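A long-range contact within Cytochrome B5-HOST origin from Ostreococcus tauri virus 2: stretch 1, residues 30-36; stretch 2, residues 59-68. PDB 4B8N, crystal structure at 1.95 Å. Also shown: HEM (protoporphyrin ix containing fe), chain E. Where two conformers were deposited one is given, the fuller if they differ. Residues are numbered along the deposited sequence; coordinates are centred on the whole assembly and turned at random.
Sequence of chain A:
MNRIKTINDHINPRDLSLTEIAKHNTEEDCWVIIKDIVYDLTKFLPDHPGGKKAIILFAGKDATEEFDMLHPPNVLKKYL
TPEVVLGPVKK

Stretch 1 30-36: CWVIIKD
Stretch 2 (59-68) AGKDATEEFD

Residues 30-34 form an extended strand, and residues 59-63 run beside it before the helix 64-68, whose axis lies 76° from the strand direction at 8.3 Å closest approach. CA-CA distances set the register: Cys30 to Ala59 5.1 Å, Trp31 to Gly60 5.2 Å, Ile33 to Asp62 4.5 Å, Ile34 to Thr64 4.5 Å.

Three backbone hydrogen bonds hold it. Gly60 N donates to Trp31 O (2.7 Å, 163°), Ile33 N to Lys61 O (2.9 Å, 178°) and Ala63 N to Ile33 O (2.8 Å, 169°); the last two flank Asp62 in a single beta bridge. Gly60 has phi/psi 81/8, a positive phi that favours glycine.

Past the strand, Lys35 (48/51) turns its N to Thr64 OG1 (2.8 Å, 165°). Thr64, chi1 m, also donates through OG1 (2.7 Å) and N (2.9 Å) to Asp62 OD1, with Asp62 chi1 t. One water accepts from Asp36 N (2.7 Å) and donates to Asp62 OD2 (2.6 Å), linking the stretches.

Apolar contacts pair Cys30 SG with Ala59 CB (3.7 Å) and Val32 CG1 with Ala63 CB (3.5 Å), both strand residues chi1 t. Ile34 (m, t) places CD1 over one face of Phe67 (chi1 t, chi2 88°), 4.2 Å from the ring centroid and 27° off its normal; the same CD1 lies 3.1 Å from HEM CBB.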

# COMPACT_ATOMS: atom_id res chain seq x y z
N CYS A 30 -2.86 3.54 6.80
CA CYS A 30 -2.67 2.28 6.08
C CYS A 30 -1.62 2.37 4.97
O CYS A 30 -1.89 2.92 3.89
CB CYS A 30 -4.01 1.81 5.51
SG CYS A 30 -3.95 0.24 4.63
N TRP A 31 -0.42 1.84 5.23
CA TRP A 31 0.61 1.78 4.20
C TRP A 31 0.74 0.38 3.75
O TRP A 31 0.62 -0.54 4.56
CB TRP A 31 1.96 2.20 4.73
CG TRP A 31 2.15 3.65 5.08
CD1 TRP A 31 1.19 4.66 5.12
CD2 TRP A 31 3.40 4.28 5.50
NE1 TRP A 31 1.77 5.85 5.50
CE2 TRP A 31 3.09 5.69 5.75
CE3 TRP A 31 4.72 3.85 5.67
CZ2 TRP A 31 4.05 6.60 6.15
CZ3 TRP A 31 5.68 4.78 6.09
CH2 TRP A 31 5.35 6.12 6.32
N VAL A 32 1.02 0.18 2.47
CA VAL A 32 1.18 -1.16 1.90
C VAL A 32 2.39 -1.15 0.96
O VAL A 32 2.56 -0.18 0.21
CB VAL A 32 -0.10 -1.62 1.15
CG1 VAL A 32 0.11 -2.97 0.49
CG2 VAL A 32 -1.30 -1.69 2.09
N ILE A 33 3.21 -2.20 1.01
CA ILE A 33 4.37 -2.35 0.12
C ILE A 33 3.96 -3.21 -1.07
O ILE A 33 3.43 -4.31 -0.89
CB ILE A 33 5.59 -3.03 0.80
CG1 ILE A 33 6.03 -2.30 2.08
CG2 ILE A 33 6.77 -3.11 -0.20
CD1 ILE A 33 6.91 -3.15 3.01
N ILE A 34 4.20 -2.70 -2.28
CA ILE A 34 4.03 -3.48 -3.51
C ILE A 34 5.28 -3.26 -4.37
O ILE A 34 5.57 -2.12 -4.76
CB ILE A 34 2.74 -3.08 -4.28
CG1 ILE A 34 1.50 -3.27 -3.40
CG2 ILE A 34 2.61 -3.87 -5.59
CD1 ILE A 34 0.22 -2.73 -3.99
N LYS A 35 6.00 -4.35 -4.65
CA LYS A 35 7.29 -4.34 -5.35
C LYS A 35 8.25 -3.31 -4.80
O LYS A 35 8.77 -2.50 -5.57
CB LYS A 35 7.12 -4.12 -6.87
CG LYS A 35 6.14 -5.09 -7.53
CD LYS A 35 6.19 -5.01 -9.04
CE LYS A 35 5.60 -3.70 -9.55
NZ LYS A 35 4.20 -3.46 -9.08
N ASP A 36 8.43 -3.33 -3.48
CA ASP A 36 9.42 -2.48 -2.80
C ASP A 36 9.14 -0.98 -2.84
O ASP A 36 10.03 -0.16 -2.52
CB ASP A 36 10.84 -2.81 -3.29
CG ASP A 36 11.30 -4.22 -2.88
OD1 ASP A 36 10.79 -4.78 -1.87
OD2 ASP A 36 12.16 -4.78 -3.57
N ALA A 59 -2.26 -4.00 5.78
CA ALA A 59 -1.74 -2.73 6.32
C ALA A 59 -0.42 -2.94 7.06
O ALA A 59 -0.31 -3.78 7.96
CB ALA A 59 -2.77 -2.06 7.22
N GLY A 60 0.59 -2.19 6.64
CA GLY A 60 1.92 -2.29 7.21
C GLY A 60 2.77 -3.43 6.69
O GLY A 60 3.85 -3.68 7.21
N LYS A 61 2.28 -4.10 5.64
CA LYS A 61 2.90 -5.32 5.12
C LYS A 61 3.13 -5.28 3.64
O LYS A 61 2.72 -4.33 2.95
CB LYS A 61 2.03 -6.54 5.47
CG LYS A 61 1.74 -6.64 6.95
CD LYS A 61 1.24 -8.03 7.33
CE LYS A 61 0.62 -7.99 8.72
NZ LYS A 61 -0.67 -7.24 8.67
N ASP A 62 3.76 -6.33 3.14
CA ASP A 62 3.99 -6.50 1.72
C ASP A 62 2.81 -7.24 1.06
O ASP A 62 2.47 -8.34 1.47
CB ASP A 62 5.28 -7.27 1.49
CG ASP A 62 5.81 -7.12 0.08
OD1 ASP A 62 5.05 -7.38 -0.87
OD2 ASP A 62 6.98 -6.73 -0.07
N ALA A 63 2.21 -6.64 0.04
CA ALA A 63 1.07 -7.25 -0.65
C ALA A 63 1.38 -7.64 -2.10
O ALA A 63 0.46 -7.94 -2.87
CB ALA A 63 -0.15 -6.32 -0.60
N THR A 64 2.67 -7.64 -2.46
CA THR A 64 3.09 -7.82 -3.86
C THR A 64 2.42 -9.03 -4.53
O THR A 64 1.81 -8.90 -5.59
CB THR A 64 4.63 -7.91 -3.98
OG1 THR A 64 5.21 -6.72 -3.44
CG2 THR A 64 5.08 -8.07 -5.45
N GLU A 65 2.53 -10.19 -3.88
CA GLU A 65 2.04 -11.45 -4.46
C GLU A 65 0.54 -11.44 -4.69
O GLU A 65 0.07 -11.80 -5.76
CB GLU A 65 2.43 -12.65 -3.58
CG GLU A 65 3.75 -13.31 -3.95
CD GLU A 65 4.99 -12.62 -3.39
OE1 GLU A 65 5.28 -11.47 -3.79
OE2 GLU A 65 5.68 -13.23 -2.55
N GLU A 66 -0.21 -11.00 -3.68
CA GLU A 66 -1.67 -11.01 -3.74
C GLU A 66 -2.17 -9.93 -4.70
O GLU A 66 -3.19 -10.10 -5.38
CB GLU A 66 -2.27 -10.83 -2.34
CG GLU A 66 -1.96 -11.95 -1.36
CD GLU A 66 -0.57 -11.89 -0.74
OE1 GLU A 66 0.23 -10.97 -1.06
OE2 GLU A 66 -0.27 -12.78 0.08
N PHE A 67 -1.45 -8.81 -4.75
CA PHE A 67 -1.77 -7.76 -5.72
C PHE A 67 -1.54 -8.26 -7.15
O PHE A 67 -2.45 -8.16 -8.00
CB PHE A 67 -1.01 -6.45 -5.45
CG PHE A 67 -1.30 -5.38 -6.46
CD1 PHE A 67 -2.39 -4.51 -6.27
CD2 PHE A 67 -0.54 -5.27 -7.61
CE1 PHE A 67 -2.69 -3.54 -7.23
CE2 PHE A 67 -0.83 -4.30 -8.57
CZ PHE A 67 -1.90 -3.44 -8.38
N ASP A 68 -0.35 -8.81 -7.43
CA ASP A 68 -0.02 -9.33 -8.76
C ASP A 68 -1.00 -10.41 -9.23
O ASP A 68 -1.32 -10.50 -10.40
CB ASP A 68 1.41 -9.88 -8.79
CG ASP A 68 2.46 -8.77 -8.89
OD1 ASP A 68 2.10 -7.62 -9.20
OD2 ASP A 68 3.66 -9.06 -8.67
CHA HEM E . -10.27 -5.65 -7.15
CHB HEM E . -7.39 -1.58 -7.65
CHC HEM E . -4.69 -2.98 -3.91
CHD HEM E . -7.58 -6.94 -3.41
C1A HEM E . -9.65 -4.43 -7.61
C2A HEM E . -10.17 -3.73 -8.79
C3A HEM E . -9.32 -2.55 -8.93
C4A HEM E . -8.39 -2.59 -7.81
CMA HEM E . -9.44 -1.49 -9.98
CAA HEM E . -11.32 -4.12 -9.70
CBA HEM E . -10.76 -4.75 -10.98
CGA HEM E . -10.20 -6.10 -10.62
O1A HEM E . -10.98 -7.05 -10.30
O2A HEM E . -8.95 -6.20 -10.62
C1B HEM E . -6.37 -1.62 -6.65
C2B HEM E . -5.34 -0.57 -6.59
C3B HEM E . -4.55 -1.03 -5.47
C4B HEM E . -5.22 -2.25 -5.02
CMB HEM E . -5.18 0.64 -7.47
CAB HEM E . -3.36 -0.36 -4.86
CBB HEM E . -2.22 -0.98 -4.83
C1C HEM E . -5.16 -4.25 -3.46
C2C HEM E . -4.54 -4.96 -2.31
C3C HEM E . -5.42 -6.11 -2.19
C4C HEM E . -6.50 -6.00 -3.21
CMC HEM E . -3.32 -4.56 -1.50
CAC HEM E . -5.25 -7.19 -1.21
CBC HEM E . -4.68 -8.28 -1.66
C1D HEM E . -8.63 -6.92 -4.38
C2D HEM E . -9.63 -8.00 -4.42
C3D HEM E . -10.44 -7.61 -5.56
C4D HEM E . -9.81 -6.35 -6.00
CMD HEM E . -9.79 -9.22 -3.52
CAD HEM E . -11.64 -8.29 -6.15
CBD HEM E . -11.26 -9.08 -7.41
CGD HEM E . -12.49 -9.59 -8.16
O1D HEM E . -13.61 -9.64 -7.59
O2D HEM E . -12.33 -9.97 -9.34
NA HEM E . -8.45 -3.82 -7.08
NB HEM E . -6.27 -2.62 -5.75
NC HEM E . -6.25 -4.92 -4.05
ND HEM E . -8.72 -5.95 -5.33
FE HEM E . -7.51 -4.25 -5.41
O HOH W 1 7.99 -5.75 -2.29